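Local coordinates for protein phosphoribosylaminoimidazole carboxylase (Bombyx mori, PDB 4JA0) that probably catalyses, as the bifunctional enzyme PAICS, both the carboxylation of aminoimidazole ribonucleotide and the SAICAR synthesis that follows it in purine biosynthesis, at residues E146-S150 with A151-Y155; D209-S213 with D214-L218. One frame throughout, in Å; residues are numbered along the deposited sequence.

Interaction 1: residues E146-S150 with A151-Y155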
loop_
_atom_site.group_PDB
_atom_site.type_symbol
_atom_site.label_atom_id
_atom_site.label_comp_id
_atom_site.label_asym_id
_atom_site.label_seq_id
_atom_site.Cartn_x
_atom_site.Cartn_y
_atom_site.Cartn_z
ATOM N N GLU A 146 -20.733 47.605 -3.844
ATOM C CA GLU A 146 -21.613 47.853 -2.706
ATOM C C GLU A 146 -22.798 48.729 -3.117
ATOM O O GLU A 146 -23.946 48.446 -2.759
ATOM C CB GLU A 146 -20.843 48.524 -1.555
ATOM C CG GLU A 146 -19.820 47.656 -0.814
ATOM C CD GLU A 146 -18.458 47.558 -1.497
ATOM O OE1 GLU A 146 -18.300 48.064 -2.634
ATOM O OE2 GLU A 146 -17.532 46.985 -0.877
ATOM N N GLN A 147 -22.521 49.783 -3.888
ATOM C CA GLN A 147 -23.586 50.664 -4.370
ATOM C C GLN A 147 -24.605 49.919 -5.228
ATOM O O GLN A 147 -25.820 50.099 -5.072
ATOM C CB GLN A 147 -23.013 51.859 -5.129
ATOM C CG GLN A 147 -22.338 52.868 -4.217
ATOM C CD GLN A 147 -21.695 54.022 -4.971
ATOM O OE1 GLN A 147 -20.588 53.887 -5.502
ATOM N NE2 GLN A 147 -22.361 55.176 -4.978
ATOM N N ILE A 148 -24.122 49.051 -6.105
ATOM C CA ILE A 148 -25.033 48.283 -6.926
ATOM C C ILE A 148 -25.919 47.375 -6.073
ATOM O O ILE A 148 -27.132 47.315 -6.275
ATOM C CB ILE A 148 -24.270 47.458 -7.957
ATOM C CG1 ILE A 148 -23.424 48.406 -8.820
ATOM C CG2 ILE A 148 -25.239 46.645 -8.789
ATOM C CD1 ILE A 148 -22.639 47.744 -9.951
ATOM N N ILE A 149 -25.336 46.730 -5.072
ATOM C CA ILE A 149 -26.112 45.840 -4.218
ATOM C C ILE A 149 -27.118 46.608 -3.349
ATOM O O ILE A 149 -28.275 46.208 -3.220
ATOM C CB ILE A 149 -25.188 44.930 -3.338
ATOM C CG1 ILE A 149 -24.769 43.689 -4.113
ATOM C CG2 ILE A 149 -25.881 44.484 -2.059
ATOM C CD1 ILE A 149 -23.564 43.892 -4.956
ATOM N N SER A 150 -26.686 47.711 -2.756
ATOM C CA SER A 150 -27.584 48.446 -1.888
ATOM C C SER A 150 -28.701 49.112 -2.703
ATOM O O SER A 150 -29.765 49.413 -2.172
ATOM C CB SER A 150 -26.803 49.462 -1.045
ATOM O OG SER A 150 -25.909 48.817 -0.136
ATOM N N ALA A 151 -28.489 49.254 -4.010
ATOM C CA ALA A 151 -29.477 49.871 -4.891
ATOM C C ALA A 151 -30.700 48.980 -5.070
ATOM O O ALA A 151 -31.776 49.457 -5.444
ATOM C CB ALA A 151 -28.856 50.150 -6.234
ATOM N N LYS A 152 -30.516 47.690 -4.793
ATOM C CA LYS A 152 -31.573 46.696 -4.890
ATOM C C LYS A 152 -32.363 46.725 -6.204
ATOM O O LYS A 152 -33.594 46.825 -6.185
ATOM C CB LYS A 152 -32.506 46.802 -3.680
ATOM C CG LYS A 152 -31.924 46.172 -2.421
ATOM C CD LYS A 152 -32.733 46.523 -1.186
ATOM C CE LYS A 152 -32.072 45.978 0.078
ATOM N NZ LYS A 152 -32.811 46.385 1.312
ATOM N N PHE A 153 -31.649 46.659 -7.333
ATOM C CA PHE A 153 -32.265 46.554 -8.654
ATOM C C PHE A 153 -33.037 45.234 -8.753
ATOM O O PHE A 153 -32.640 44.222 -8.167
ATOM C CB PHE A 153 -31.203 46.590 -9.744
ATOM C CG PHE A 153 -30.504 47.906 -9.881
ATOM C CD1 PHE A 153 -29.130 48.005 -9.674
ATOM C CD2 PHE A 153 -31.204 49.055 -10.216
ATOM C CE1 PHE A 153 -28.466 49.238 -9.807
ATOM C CE2 PHE A 153 -30.547 50.279 -10.351
ATOM C CZ PHE A 153 -29.180 50.365 -10.145
ATOM N N ASN A 154 -34.141 45.238 -9.492
ATOM C CA ASN A 154 -34.962 44.035 -9.612
ATOM C C ASN A 154 -35.544 43.981 -11.023
ATOM O O ASN A 154 -36.316 44.852 -11.423
ATOM C CB ASN A 154 -36.067 44.029 -8.533
ATOM C CG ASN A 154 -36.774 42.666 -8.394
ATOM O OD1 ASN A 154 -36.744 41.844 -9.309
ATOM N ND2 ASN A 154 -37.425 42.438 -7.250
ATOM N N TYR A 155 -35.156 42.957 -11.774
ATOM C CA TYR A 155 -35.565 42.824 -13.161
ATOM C C TYR A 155 -36.028 41.422 -13.454
ATOM O O TYR A 155 -35.376 40.463 -13.043
ATOM C CB TYR A 155 -34.410 43.191 -14.090
ATOM C CG TYR A 155 -33.984 44.621 -13.930
ATOM C CD1 TYR A 155 -34.756 45.647 -14.472
ATOM C CD2 TYR A 155 -32.834 44.957 -13.216
ATOM C CE1 TYR A 155 -34.395 46.946 -14.327
ATOM C CE2 TYR A 155 -32.457 46.266 -13.060
ATOM C CZ TYR A 155 -33.245 47.259 -13.619
ATOM O OH TYR A 155 -32.898 48.582 -13.479
HETATM O O HOH W 1 -29.058 45.739 -7.029
#
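Lys152 N donates to Ile149 O at 3.1 Å with an N-H...O angle of 152°, the straightest of the backbone bonds that close the C-terminal end of helix 145-150. The ending resembles a Schellman motif: Lys152 leaves helical space with positive phi (49°), and its N-H turns back three residues. A full Schellman motif would also need a direct bond from Phe153 N to Ile148 O, and here a water takes its place. The water donates to Ile148 O at 2.6 Å and accepts from Phe153 N at 2.8 Å, so two backbone groups of the turn are satisfied through one molecule. Ala151 N divides its hydrogen between two carbonyls, and both bonds are weak: Gln147 O lies 3.0 Å from Ala151 N, and Ile148 O 3.3 Å. One turn back, the Ser150 hydroxyl bends over its own helix and gives a weak bond to Glu146 O.

Near the N-terminal end of the helix, Gln147 OE1 accepts from Ser144 N, while Gln147 NE2 reaches Pro116 O of the second subunit and Glu146 forms a salt bridge with Lys128 of that subunit. The side chains of Ile148 and Ile149 touch Val165 of helix 162-183. Beyond the turn the chain enters the two-stranded hairpin 154-155/158-159, where the Phe153 backbone pairs with Ile160. With CG anti to the carbonyl carbon (chi1 -68°), the Phe153 ring swings back toward the helix it has just left; Pro98 and Phe133 also touch it. One ring face receives the methyl of Ala151, whose CB stands 3.7 Å above the plane and is displaced toward the rim. Ile148 CG2 comes near two neighbouring ring carbons, 4.2 Å from Phe153 CD1 and 4.3 Å from Phe153 CE1.

Interaction 2: residues D209-S213 with D214-L218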
loop_
_atom_site.group_PDB
_atom_site.type_symbol
_atom_site.label_atom_id
_atom_site.label_comp_id
_atom_site.label_asym_id
_atom_site.label_seq_id
_atom_site.Cartn_x
_atom_site.Cartn_y
_atom_site.Cartn_z
ATOM N N ASP A 209 -26.186 44.380 -24.929
ATOM C CA ASP A 209 -26.239 45.664 -25.631
ATOM C C ASP A 209 -25.727 45.545 -27.062
ATOM O O ASP A 209 -26.319 44.872 -27.901
ATOM C CB ASP A 209 -25.493 46.761 -24.848
ATOM C CG ASP A 209 -25.752 48.167 -25.402
ATOM O OD1 ASP A 209 -24.971 49.096 -25.081
ATOM O OD2 ASP A 209 -26.735 48.334 -26.162
ATOM N N VAL A 210 -24.628 46.239 -27.316
ATOM C CA VAL A 210 -24.031 46.359 -28.619
ATOM C C VAL A 210 -22.544 46.518 -28.358
ATOM O O VAL A 210 -22.141 47.326 -27.529
ATOM C CB VAL A 210 -24.575 47.587 -29.336
ATOM C CG1 VAL A 210 -23.550 48.131 -30.296
ATOM C CG2 VAL A 210 -25.867 47.241 -30.049
ATOM N N ILE A 211 -21.715 45.738 -29.031
ATOM C CA ILE A 211 -20.289 45.961 -28.914
ATOM C C ILE A 211 -19.784 46.321 -30.306
ATOM O O ILE A 211 -19.729 45.463 -31.185
ATOM C CB ILE A 211 -19.549 44.723 -28.331
ATOM C CG1 ILE A 211 -20.269 44.203 -27.082
ATOM C CG2 ILE A 211 -18.102 45.056 -28.002
ATOM C CD1 ILE A 211 -19.650 42.951 -26.485
ATOM N N ASP A 212 -19.456 47.597 -30.517
ATOM C CA ASP A 212 -18.902 48.041 -31.794
ATOM C C ASP A 212 -17.690 48.944 -31.549
ATOM O O ASP A 212 -17.094 48.885 -30.474
ATOM C CB ASP A 212 -19.959 48.744 -32.664
ATOM C CG ASP A 212 -20.596 49.953 -31.978
ATOM O OD1 ASP A 212 -19.919 50.574 -31.134
ATOM O OD2 ASP A 212 -21.750 50.323 -32.322
ATOM N N SER A 213 -17.325 49.776 -32.527
ATOM C CA SER A 213 -16.187 50.685 -32.343
ATOM C C SER A 213 -16.488 51.833 -31.408
ATOM O O SER A 213 -15.597 52.623 -31.098
ATOM C CB SER A 213 -15.643 51.225 -33.658
ATOM O OG SER A 213 -14.990 50.212 -34.394
ATOM N N ASP A 214 -17.731 51.924 -30.948
ATOM C CA ASP A 214 -18.076 52.911 -29.928
ATOM C C ASP A 214 -17.881 52.320 -28.530
ATOM O O ASP A 214 -17.746 53.042 -27.561
ATOM C CB ASP A 214 -19.525 53.384 -30.110
ATOM C CG ASP A 214 -19.748 54.117 -31.438
ATOM O OD1 ASP A 214 -18.808 54.789 -31.921
ATOM O OD2 ASP A 214 -20.857 54.009 -32.010
ATOM N N SER A 215 -17.786 50.999 -28.458
ATOM C CA SER A 215 -17.733 50.291 -27.195
ATOM C C SER A 215 -16.316 50.105 -26.673
ATOM O O SER A 215 -16.119 49.817 -25.489
ATOM C CB SER A 215 -18.364 48.901 -27.354
ATOM O OG SER A 215 -19.591 48.951 -28.053
ATOM N N TRP A 216 -15.325 50.293 -27.530
ATOM C CA TRP A 216 -13.967 49.952 -27.138
ATOM C C TRP A 216 -12.879 50.935 -27.527
ATOM O O TRP A 216 -13.124 51.951 -28.171
ATOM C CB TRP A 216 -13.609 48.543 -27.637
ATOM C CG TRP A 216 -13.604 48.354 -29.139
ATOM C CD1 TRP A 216 -13.210 49.251 -30.084
ATOM C CD2 TRP A 216 -14.007 47.176 -29.851
ATOM N NE1 TRP A 216 -13.340 48.711 -31.337
ATOM C CE2 TRP A 216 -13.832 47.440 -31.227
ATOM C CE3 TRP A 216 -14.491 45.920 -29.459
ATOM C CZ2 TRP A 216 -14.129 46.498 -32.214
ATOM C CZ3 TRP A 216 -14.781 44.981 -30.439
ATOM C CH2 TRP A 216 -14.600 45.274 -31.800
ATOM N N ARG A 217 -11.661 50.607 -27.127
ATOM C CA ARG A 217 -10.499 51.406 -27.459
ATOM C C ARG A 217 -9.469 50.478 -28.109
ATOM O O ARG A 217 -8.982 49.538 -27.484
ATOM C CB ARG A 217 -9.973 52.057 -26.188
ATOM C CG ARG A 217 -9.008 53.190 -26.394
ATOM C CD ARG A 217 -8.908 54.005 -25.121
ATOM N NE ARG A 217 -9.915 55.062 -25.051
ATOM C CZ ARG A 217 -10.457 55.528 -23.922
ATOM N NH1 ARG A 217 -10.128 55.013 -22.740
ATOM N NH2 ARG A 217 -11.357 56.503 -23.974
ATOM N N LEU A 218 -9.171 50.711 -29.383
ATOM C CA LEU A 218 -8.334 49.788 -30.141
ATOM C C LEU A 218 -7.031 50.399 -30.593
ATOM O O LEU A 218 -7.040 51.403 -31.292
ATOM C CB LEU A 218 -9.084 49.316 -31.392
ATOM C CG LEU A 218 -9.441 47.835 -31.478
ATOM C CD1 LEU A 218 -10.056 47.507 -32.818
ATOM C CD2 LEU A 218 -8.187 47.032 -31.282
#
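Ser215 OG is held by two backbone groups of the preceding loop: it accepts from Asp212 N at 2.8 Å, with an N-H...O angle of 158°, and donates to Val210 O at 3.1 Å. These opposite roles use the hydroxyl as both acceptor and donor and fix its rotation. The Ser215 backbone closes the loop a second time, Ser215 N giving its hydrogen to Asp212 O at 3.0 Å from above the carbonyl plane. With helical backbone angles at Ser213 and Asp214, this bond defines a type I beta turn over 212-215. An Asx turn is superposed on it, because Asp212 OD1 accepts from Asp214 N at 2.6 Å, approached 35° out of the carboxylate plane. Asp212 reaches that N-H by setting CG between its own backbone N and carbonyl carbon (chi1 58°).

The turn leads into strand 216-220, which pairs antiparallel with strand 188-200 in the large sheet of the SAICAR synthetase part; the Ser215 backbone already hydrogen-bonds with that of Lys194 in strand 188-200. Asp212 and Asp214 turn their carboxylates perpendicular to each other, and Asp214 OD2 has a weak, long ion pair with Lys56.

Next in the chain, the Trp216 indole lies with one face under Asp212 O, which stands 3.5 Å above the ring plane and over its centre. The opposite face carries Leu218 CG, displaced toward the rim, while Trp183 packs edge-to-face and Val67 and Val254 come from helices 57-74 and 241-257. Replacing Trp216 with an alanine would probably leave Asp212 O without its aromatic cover, rob Trp183 of its ring partner and open a gap between the two helices. At the six-membered end of the indole, the Ile211 and Trp216 side chains cross at about a right angle, with Ile211 CG2 4.0 Å from Trp216 CE3.

Following the chain from the N terminus, interaction 1 comes first, closing a short turn where helix 145-150 gives way to the hairpin 154-155/158-159. Helix 162-183 and strands 188-200 and 205-207 follow before interaction 2 closes the turn into strand 216-220. The two are in series, neither nesting nor crossing, and all four segments belong to the SAICAR synthetase part of the chain. The centres of interaction 1 and interaction 2 are about 26 Å apart, and the nearest atoms of interactions 1 and 2 about 13 Å apart. Residues 146-155 link helix 145-150 and the hairpin to helix 162-183 and to a second subunit, whereas 209-218 tie the large sheet to helices 57-74 and 241-257 within one chain.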